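Local coordinates for protein aminoacyl-tRNA synthetase (Cryptosporidium parvum, PDB 5F9Z) that probably catalyses the ATP-dependent attachment of proline to its tRNA and binds the inhibitor halofuginone together with an ATP analogue, at residues A[19-24]-A[288-293]; A[55-60]-A[299-304]; A[438-443]-A[502-507]. All coordinates share one frame; numbering follows the deposited sequence.

How the contacts relate
Contacts 1 and 2 lie close together in the fold, with nearest atoms about 6 Å and centres about 20 Å apart. Their second segments, 288-293 and 299-304, both belong to the connection that leaves helix 278-287 and enters strand 304-308. Their first segments come from far earlier in the chain, the loop before helix 26-36 and helix 53-71, and the two contacts interlock in sequence order. Both therefore pack parts of this connection, which leads toward the likely anticodon-binding domain, against N-terminal elements. Contact 3 follows later, within the C-terminal prolyl-tRNA synthetase region beside the zinc ion, its centre about 36 Å from that of contact 2 across the chain's centre.

Contact 1 of 3, residues A[19-24]-A[288-293]; sequences TADKIT and GDNKGL
The fully extended side chain of K22 forms the tight part of this contact. Its CG stands anti to the backbone N, and every later torsion is also near 180°, so the chain reaches straight to the carbonyl that follows helix 278-287. There K22 NZ donates to G288 O at 2.7 Å, lying in the carbonyl plane, and it also bonds M285 O. A long chain ending in an ammonium group with several N-H donors can serve both carbonyls, near a helix C-terminus whose dipole would be expected to favour a cation; E233 adds only a long, weak ion pair. The K22 side chain also touches W29 of helix 26-36. The second grip is N290, whose amide both accepts and donates. Its OD1 accepts from K22 N at 3.2 Å, the donor standing above the carbonyl plane, and also bonds H3 of the purification tag. Its ND2 gives a fairly straight bond (162°) to D21 OD2 at 3.3 Å, with carboxylate and amide planes 81° apart. That outer side is looser: D21 is partly exposed, its carboxylate placed less surely, and I23 and T24 face solvent. D21 OD1 nevertheless accepts from T24 N at 2.9 Å, an Asx motif. Within the second segment, D289 OD1 accepts from K291 N at 2.8 Å and salt-bridges R380. This segment contains a type I beta turn, D289 to G292, with an Asx turn at its start.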
loop_
_atom_site.group_PDB
_atom_site.type_symbol
_atom_site.label_atom_id
_atom_site.label_comp_id
_atom_site.label_asym_id
_atom_site.label_seq_id
_atom_site.Cartn_x
_atom_site.Cartn_y
_atom_site.Cartn_z
ATOM N N THR A 19 2.575 -3.445 -24.030
ATOM C CA THR A 19 2.817 -4.574 -24.919
ATOM C C THR A 19 3.019 -5.884 -24.171
ATOM O O THR A 19 2.774 -6.953 -24.739
ATOM C CB THR A 19 4.042 -4.302 -25.795
ATOM O OG1 THR A 19 5.206 -4.190 -24.966
ATOM C CG2 THR A 19 3.861 -3.008 -26.577
ATOM N N ALA A 20 3.458 -5.825 -22.918
ATOM C CA ALA A 20 3.709 -7.022 -22.133
ATOM C C ALA A 20 2.437 -7.474 -21.430
ATOM O O ALA A 20 1.706 -6.665 -20.850
ATOM C CB ALA A 20 4.814 -6.775 -21.107
ATOM N N ASP A 21 2.188 -8.777 -21.483
ATOM C CA ASP A 21 1.010 -9.359 -20.861
ATOM C C ASP A 21 1.184 -9.416 -19.347
ATOM O O ASP A 21 2.249 -9.784 -18.843
ATOM C CB ASP A 21 0.779 -10.754 -21.440
ATOM C CG ASP A 21 -0.466 -11.408 -20.913
ATOM O OD1 ASP A 21 -0.363 -12.140 -19.907
ATOM O OD2 ASP A 21 -1.543 -11.204 -21.516
ATOM N N LYS A 22 0.128 -9.044 -18.616
ATOM C CA LYS A 22 0.237 -8.941 -17.161
ATOM C C LYS A 22 0.488 -10.300 -16.517
ATOM O O LYS A 22 1.246 -10.403 -15.545
ATOM C CB LYS A 22 -1.025 -8.305 -16.573
ATOM C CG LYS A 22 -1.012 -8.225 -15.047
ATOM C CD LYS A 22 -2.303 -7.647 -14.485
ATOM C CE LYS A 22 -2.244 -7.575 -12.965
ATOM N NZ LYS A 22 -3.472 -6.977 -12.374
ATOM N N ILE A 23 -0.133 -11.354 -17.042
ATOM C CA ILE A 23 -0.034 -12.662 -16.404
ATOM C C ILE A 23 1.242 -13.382 -16.826
ATOM O O ILE A 23 1.985 -13.900 -15.983
ATOM C CB ILE A 23 -1.289 -13.501 -16.708
ATOM C CG1 ILE A 23 -2.473 -13.001 -15.876
ATOM C CG2 ILE A 23 -1.029 -14.975 -16.446
ATOM C CD1 ILE A 23 -3.704 -13.881 -15.965
ATOM N N THR A 24 1.524 -13.424 -18.129
ATOM C CA THR A 24 2.656 -14.202 -18.619
ATOM C C THR A 24 3.979 -13.446 -18.558
ATOM O O THR A 24 5.036 -14.086 -18.522
ATOM C CB THR A 24 2.402 -14.666 -20.055
ATOM O OG1 THR A 24 2.183 -13.529 -20.896
ATOM C CG2 THR A 24 1.184 -15.576 -20.113
ATOM N N GLY A 288 -4.346 -2.905 -12.226
ATOM C CA GLY A 288 -3.901 -2.655 -13.586
ATOM C C GLY A 288 -4.187 -3.822 -14.511
ATOM O O GLY A 288 -4.204 -4.984 -14.099
ATOM N N ASP A 289 -4.418 -3.503 -15.780
ATOM C CA ASP A 289 -4.705 -4.514 -16.791
ATOM C C ASP A 289 -3.718 -4.347 -17.945
ATOM O O ASP A 289 -2.674 -3.694 -17.828
ATOM C CB ASP A 289 -6.172 -4.431 -17.242
ATOM C CG ASP A 289 -6.573 -3.041 -17.718
ATOM O OD1 ASP A 289 -5.739 -2.335 -18.324
ATOM O OD2 ASP A 289 -7.740 -2.656 -17.490
ATOM N N ASN A 290 -4.050 -4.943 -19.092
ATOM C CA ASN A 290 -3.186 -4.890 -20.265
ATOM C C ASN A 290 -3.235 -3.551 -20.987
ATOM O O ASN A 290 -2.411 -3.319 -21.878
ATOM C CB ASN A 290 -3.553 -6.012 -21.238
ATOM C CG ASN A 290 -3.008 -7.358 -20.805
ATOM O OD1 ASN A 290 -2.533 -7.514 -19.679
ATOM N ND2 ASN A 290 -3.072 -8.338 -21.698
ATOM N N LYS A 291 -4.173 -2.672 -20.637
ATOM C CA LYS A 291 -4.186 -1.323 -21.184
ATOM C C LYS A 291 -3.341 -0.352 -20.374
ATOM O O LYS A 291 -3.018 0.732 -20.872
ATOM C CB LYS A 291 -5.618 -0.788 -21.263
ATOM C CG LYS A 291 -6.545 -1.611 -22.130
ATOM C CD LYS A 291 -7.926 -0.988 -22.171
ATOM C CE LYS A 291 -8.871 -1.812 -23.017
ATOM N NZ LYS A 291 -10.193 -1.148 -23.155
ATOM N N GLY A 292 -2.983 -0.712 -19.145
ATOM C CA GLY A 292 -2.196 0.158 -18.297
ATOM C C GLY A 292 -2.760 0.282 -16.898
ATOM O O GLY A 292 -3.310 -0.681 -16.355
ATOM N N LEU A 293 -2.634 1.466 -16.309
ATOM C CA LEU A 293 -3.120 1.690 -14.957
ATOM C C LEU A 293 -4.638 1.573 -14.888
ATOM O O LEU A 293 -5.358 1.903 -15.834
ATOM C CB LEU A 293 -2.704 3.072 -14.455
ATOM C CG LEU A 293 -1.266 3.310 -14.006
ATOM C CD1 LEU A 293 -1.095 4.772 -13.650
ATOM C CD2 LEU A 293 -0.926 2.430 -12.816
#

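Contact 2 of 3, residues A[55-60]-A[299-304]; sequences SYFIWE and VAPVQV
CG of F57 stands anti to the backbone N (chi1 175°), which swings the ring off helix 53-71 toward the 299-304 segment, whereas I58 sets CG1 beside its own backbone N (chi1 -60°) and leaves CG2 anti to it. These two neighbouring side chains take up successive parts of the opposing loop. P301 lies over one face of the F57 ring: its CA sits 3.9 Å from the ring centroid and 24° off the normal, a CH-pi contact displaced toward the rim. Its CG continues the packing, 3.8 Å from F57 CD1. Proline suits the place, because its rigid ring and polarised CH groups rest well on an aromatic face. At its edge, in the ring plane, the F57 ring meets V299 O, 3.5 Å from F57 CE1. That carbonyl also lies against the isoleucine, 3.3 Å from I58 CG1. On the other branch, I58 CG2 packs 3.9 Å from V299 CB, so two buried beta-branched residues cross obliquely and pack compactly through stiff groups. The contact is thus apolar packing plus one CH-pi contact, with the V299 carbonyl lying against both side chains; A300 O accepts from R336. Helix 278-287 covers I58 through I280 and M283, W54 of helix 53-71 touches P301, and the loop runs on into strand 304-308, whose first residue, V304, pairs with R336 and K338.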
loop_
_atom_site.group_PDB
_atom_site.type_symbol
_atom_site.label_atom_id
_atom_site.label_comp_id
_atom_site.label_asym_id
_atom_site.label_seq_id
_atom_site.Cartn_x
_atom_site.Cartn_y
_atom_site.Cartn_z
ATOM N N SER A 55 2.233 9.569 -9.812
ATOM C CA SER A 55 2.282 8.637 -8.693
ATOM C C SER A 55 2.386 9.355 -7.354
ATOM O O SER A 55 1.815 8.893 -6.361
ATOM C CB SER A 55 3.462 7.673 -8.853
ATOM O OG SER A 55 4.699 8.360 -8.780
ATOM N N TYR A 56 3.100 10.484 -7.308
ATOM C CA TYR A 56 3.263 11.195 -6.046
ATOM C C TYR A 56 1.948 11.794 -5.561
ATOM O O TYR A 56 1.774 12.004 -4.356
ATOM C CB TYR A 56 4.326 12.285 -6.180
ATOM C CG TYR A 56 4.700 12.910 -4.858
ATOM C CD1 TYR A 56 5.445 12.202 -3.922
ATOM C CD2 TYR A 56 4.304 14.202 -4.539
ATOM C CE1 TYR A 56 5.788 12.763 -2.707
ATOM C CE2 TYR A 56 4.645 14.773 -3.327
ATOM C CZ TYR A 56 5.385 14.047 -2.415
ATOM O OH TYR A 56 5.726 14.608 -1.207
ATOM N N PHE A 57 1.021 12.083 -6.479
ATOM C CA PHE A 57 -0.315 12.501 -6.069
ATOM C C PHE A 57 -0.984 11.429 -5.219
ATOM O O PHE A 57 -1.655 11.740 -4.228
ATOM C CB PHE A 57 -1.171 12.818 -7.298
ATOM C CG PHE A 57 -2.609 13.139 -6.976
ATOM C CD1 PHE A 57 -3.555 12.129 -6.857
ATOM C CD2 PHE A 57 -3.017 14.451 -6.804
ATOM C CE1 PHE A 57 -4.872 12.422 -6.559
ATOM C CE2 PHE A 57 -4.335 14.750 -6.512
ATOM C CZ PHE A 57 -5.264 13.733 -6.390
ATOM N N ILE A 58 -0.819 10.160 -5.600
ATOM C CA ILE A 58 -1.460 9.075 -4.866
ATOM C C ILE A 58 -0.888 8.973 -3.457
ATOM O O ILE A 58 -1.616 8.698 -2.496
ATOM C CB ILE A 58 -1.319 7.754 -5.642
ATOM C CG1 ILE A 58 -1.993 7.880 -7.009
ATOM C CG2 ILE A 58 -1.916 6.597 -4.852
ATOM C CD1 ILE A 58 -2.083 6.582 -7.771
ATOM N N TRP A 59 0.417 9.207 -3.306
ATOM C CA TRP A 59 1.000 9.210 -1.968
ATOM C C TRP A 59 0.526 10.414 -1.165
ATOM O O TRP A 59 0.275 10.300 0.041
ATOM C CB TRP A 59 2.525 9.189 -2.049
ATOM C CG TRP A 59 3.169 9.207 -0.699
ATOM C CD1 TRP A 59 3.889 10.227 -0.147
ATOM C CD2 TRP A 59 3.127 8.166 0.282
ATOM N NE1 TRP A 59 4.309 9.878 1.115
ATOM C CE2 TRP A 59 3.853 8.618 1.402
ATOM C CE3 TRP A 59 2.551 6.892 0.321
ATOM C CZ2 TRP A 59 4.020 7.841 2.547
ATOM C CZ3 TRP A 59 2.716 6.123 1.458
ATOM C CH2 TRP A 59 3.445 6.599 2.555
ATOM N N GLU A 60 0.401 11.575 -1.814
ATOM C CA GLU A 60 -0.141 12.746 -1.133
ATOM C C GLU A 60 -1.574 12.506 -0.683
ATOM O O GLU A 60 -1.992 12.994 0.372
ATOM C CB GLU A 60 -0.064 13.970 -2.045
ATOM C CG GLU A 60 1.341 14.497 -2.253
ATOM C CD GLU A 60 1.372 15.752 -3.103
ATOM O OE1 GLU A 60 0.663 15.796 -4.132
ATOM O OE2 GLU A 60 2.096 16.700 -2.734
ATOM N N VAL A 299 -8.054 7.886 -5.476
ATOM C CA VAL A 299 -6.643 8.235 -5.590
ATOM C C VAL A 299 -6.240 8.594 -7.009
ATOM O O VAL A 299 -5.097 8.999 -7.230
ATOM C CB VAL A 299 -5.737 7.106 -5.056
ATOM C CG1 VAL A 299 -5.994 6.869 -3.584
ATOM C CG2 VAL A 299 -5.953 5.830 -5.855
ATOM N N ALA A 300 -7.134 8.459 -7.981
ATOM C CA ALA A 300 -6.809 8.801 -9.359
ATOM C C ALA A 300 -6.521 10.296 -9.476
ATOM O O ALA A 300 -7.367 11.111 -9.077
ATOM C CB ALA A 300 -7.949 8.408 -10.298
ATOM N N PRO A 301 -5.354 10.697 -9.996
ATOM C CA PRO A 301 -5.073 12.140 -10.122
ATOM C C PRO A 301 -6.109 12.880 -10.950
ATOM O O PRO A 301 -6.478 14.012 -10.615
ATOM C CB PRO A 301 -3.686 12.166 -10.783
ATOM C CG PRO A 301 -3.076 10.847 -10.428
ATOM C CD PRO A 301 -4.209 9.868 -10.405
ATOM N N VAL A 302 -6.592 12.263 -12.023
ATOM C CA VAL A 302 -7.677 12.807 -12.829
ATOM C C VAL A 302 -8.767 11.748 -12.904
ATOM O O VAL A 302 -8.543 10.659 -13.446
ATOM C CB VAL A 302 -7.210 13.212 -14.236
ATOM C CG1 VAL A 302 -8.395 13.641 -15.081
ATOM C CG2 VAL A 302 -6.183 14.333 -14.150
ATOM N N GLN A 303 -9.939 12.060 -12.351
ATOM C CA GLN A 303 -11.037 11.100 -12.355
ATOM C C GLN A 303 -11.781 11.106 -13.685
ATOM O O GLN A 303 -12.212 10.050 -14.162
ATOM C CB GLN A 303 -11.997 11.399 -11.204
ATOM C CG GLN A 303 -11.383 11.218 -9.828
ATOM C CD GLN A 303 -12.279 11.734 -8.721
ATOM O OE1 GLN A 303 -12.971 12.739 -8.886
ATOM N NE2 GLN A 303 -12.276 11.045 -7.586
ATOM N N VAL A 304 -11.942 12.278 -14.294
ATOM C CA VAL A 304 -12.646 12.419 -15.562
ATOM C C VAL A 304 -11.792 13.261 -16.498
ATOM O O VAL A 304 -11.361 14.359 -16.133
ATOM C CB VAL A 304 -14.034 13.064 -15.384
ATOM C CG1 VAL A 304 -14.693 13.274 -16.738
ATOM C CG2 VAL A 304 -14.913 12.208 -14.484
#

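Contact 3 of 3, residues A[438-443]-A[502-507]; sequences MVIAPW and KKFTLF
Two antiparallel strands of the C-terminal prolyl-tRNA synthetase region, 438-443 and 503-507, meet here, their directions 159° apart. V439 pairs with F507, A441 with T505 and W443 with K503 as hydrogen-bonded pairs. The bond from F507 N to V439 O, at 2.5 Å, is very short and almost along the C=O axis, whereas V439 N meets F507 O from above the carbonyl plane. On the face that carries V439, A441 and W443, W443 carries the contact. F507 points its edge at the face of W443, a T-shaped stack whose planes stand 78° apart, with F507 CZ 3.4 Å from W443 CD2. T505 OG1 lies in the indole plane, 3.2 Å from W443 CE3, and is 2.6 Å from a water. This strand pair borders the four-cysteine zinc site, the W443 side chain being about 4 Å from the metal and touching C449 and C494; a broad, flat residue suits such a wall. On the other face, P442, lacking an N-H, suits its non-hydrogen-bonded pair with F504; P442 CG rests 3.5 Å from F504 CE2, the side chains lying side by side. I440 CD1 is 3.6 Å from F504 CB. At the strand's start, M438 SD meets L506 CD2 at 3.8 Å.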
loop_
_atom_site.group_PDB
_atom_site.type_symbol
_atom_site.label_atom_id
_atom_site.label_comp_id
_atom_site.label_asym_id
_atom_site.label_seq_id
_atom_site.Cartn_x
_atom_site.Cartn_y
_atom_site.Cartn_z
ATOM N N MET A 438 -1.845 -18.903 -1.766
ATOM C CA MET A 438 -1.545 -18.980 -0.345
ATOM C C MET A 438 -2.195 -20.216 0.272
ATOM O O MET A 438 -3.059 -20.863 -0.321
ATOM C CB MET A 438 -2.021 -17.717 0.373
ATOM C CG MET A 438 -1.241 -16.465 0.017
ATOM S SD MET A 438 -1.937 -14.981 0.770
ATOM C CE MET A 438 -3.500 -14.862 -0.095
ATOM N N VAL A 439 -1.769 -20.533 1.492
ATOM C CA VAL A 439 -2.255 -21.695 2.228
ATOM C C VAL A 439 -2.785 -21.227 3.575
ATOM O O VAL A 439 -2.104 -20.486 4.293
ATOM C CB VAL A 439 -1.150 -22.752 2.416
ATOM C CG1 VAL A 439 -1.605 -23.832 3.387
ATOM C CG2 VAL A 439 -0.765 -23.362 1.077
ATOM N N ILE A 440 -4.000 -21.651 3.910
ATOM C CA ILE A 440 -4.577 -21.452 5.234
ATOM C C ILE A 440 -4.682 -22.831 5.879
ATOM O O ILE A 440 -5.454 -23.686 5.429
ATOM C CB ILE A 440 -5.933 -20.729 5.168
ATOM C CG1 ILE A 440 -6.562 -20.617 6.560
ATOM C CG2 ILE A 440 -6.880 -21.382 4.161
ATOM C CD1 ILE A 440 -5.994 -19.486 7.388
ATOM N N ALA A 441 -3.886 -23.061 6.917
ATOM C CA ALA A 441 -3.703 -24.403 7.446
ATOM C C ALA A 441 -3.799 -24.411 8.963
ATOM O O ALA A 441 -3.494 -23.408 9.616
ATOM C CB ALA A 441 -2.340 -24.970 7.021
ATOM N N PRO A 442 -4.224 -25.533 9.550
ATOM C CA PRO A 442 -4.172 -25.675 11.014
ATOM C C PRO A 442 -2.723 -25.700 11.476
ATOM O O PRO A 442 -1.937 -26.540 11.037
ATOM C CB PRO A 442 -4.872 -27.017 11.270
ATOM C CG PRO A 442 -5.602 -27.339 10.005
ATOM C CD PRO A 442 -4.812 -26.716 8.901
ATOM N N TRP A 443 -2.371 -24.778 12.368
ATOM C CA TRP A 443 -0.984 -24.596 12.769
ATOM C C TRP A 443 -0.871 -24.518 14.284
ATOM O O TRP A 443 -1.766 -24.013 14.967
ATOM C CB TRP A 443 -0.390 -23.332 12.140
ATOM C CG TRP A 443 1.094 -23.263 12.254
ATOM C CD1 TRP A 443 1.966 -24.312 12.239
ATOM C CD2 TRP A 443 1.887 -22.083 12.417
ATOM N NE1 TRP A 443 3.254 -23.858 12.374
ATOM C CE2 TRP A 443 3.233 -22.493 12.486
ATOM C CE3 TRP A 443 1.591 -20.720 12.506
ATOM C CZ2 TRP A 443 4.279 -21.590 12.643
ATOM C CZ3 TRP A 443 2.633 -19.825 12.661
ATOM C CH2 TRP A 443 3.960 -20.263 12.727
ATOM N N LYS A 502 -3.520 -24.620 17.162
ATOM C CA LYS A 502 -4.149 -23.563 17.945
ATOM C C LYS A 502 -5.223 -22.845 17.139
ATOM O O LYS A 502 -6.369 -22.725 17.584
ATOM C CB LYS A 502 -3.090 -22.574 18.437
ATOM C CG LYS A 502 -2.197 -23.127 19.537
ATOM C CD LYS A 502 -1.132 -22.124 19.948
ATOM C CE LYS A 502 -0.455 -22.544 21.242
ATOM N NZ LYS A 502 0.072 -23.936 21.172
ATOM N N LYS A 503 -4.870 -22.365 15.952
ATOM C CA LYS A 503 -5.810 -21.699 15.056
ATOM C C LYS A 503 -5.418 -22.063 13.626
ATOM O O LYS A 503 -4.665 -23.013 13.387
ATOM C CB LYS A 503 -5.812 -20.180 15.293
ATOM C CG LYS A 503 -6.501 -19.733 16.574
ATOM C CD LYS A 503 -6.347 -18.235 16.794
ATOM C CE LYS A 503 -4.890 -17.852 16.991
ATOM N NZ LYS A 503 -4.282 -18.549 18.157
ATOM N N PHE A 504 -5.930 -21.305 12.663
ATOM C CA PHE A 504 -5.510 -21.403 11.274
ATOM C C PHE A 504 -4.634 -20.205 10.936
ATOM O O PHE A 504 -4.934 -19.075 11.333
ATOM C CB PHE A 504 -6.715 -21.461 10.331
ATOM C CG PHE A 504 -7.442 -22.776 10.353
ATOM C CD1 PHE A 504 -8.276 -23.108 11.409
ATOM C CD2 PHE A 504 -7.305 -23.674 9.307
ATOM C CE1 PHE A 504 -8.949 -24.315 11.427
ATOM C CE2 PHE A 504 -7.978 -24.882 9.319
ATOM C CZ PHE A 504 -8.799 -25.202 10.380
ATOM N N THR A 505 -3.549 -20.456 10.208
ATOM C CA THR A 505 -2.573 -19.431 9.871
ATOM C C THR A 505 -2.396 -19.359 8.361
ATOM O O THR A 505 -2.360 -20.389 7.680
ATOM C CB THR A 505 -1.225 -19.712 10.554
ATOM O OG1 THR A 505 -1.384 -19.632 11.976
ATOM C CG2 THR A 505 -0.166 -18.707 10.116
ATOM N N LEU A 506 -2.296 -18.137 7.844
ATOM C CA LEU A 506 -2.102 -17.914 6.417
ATOM C C LEU A 506 -0.624 -18.069 6.072
ATOM O O LEU A 506 0.225 -17.354 6.615
ATOM C CB LEU A 506 -2.607 -16.525 6.031
ATOM C CG LEU A 506 -2.797 -16.229 4.544
ATOM C CD1 LEU A 506 -3.837 -17.162 3.944
ATOM C CD2 LEU A 506 -3.195 -14.776 4.339
ATOM N N PHE A 507 -0.316 -19.003 5.177
ATOM C CA PHE A 507 1.047 -19.275 4.745
ATOM C C PHE A 507 1.222 -18.918 3.276
ATOM O O PHE A 507 0.252 -18.775 2.525
ATOM C CB PHE A 507 1.413 -20.748 4.962
ATOM C CG PHE A 507 1.634 -21.119 6.399
ATOM C CD1 PHE A 507 0.579 -21.542 7.190
ATOM C CD2 PHE A 507 2.900 -21.055 6.956
ATOM C CE1 PHE A 507 0.781 -21.887 8.513
ATOM C CE2 PHE A 507 3.110 -21.399 8.278
ATOM C CZ PHE A 507 2.049 -21.815 9.057
HETATM O O HOH W 1 -2.642 -20.794 13.926
#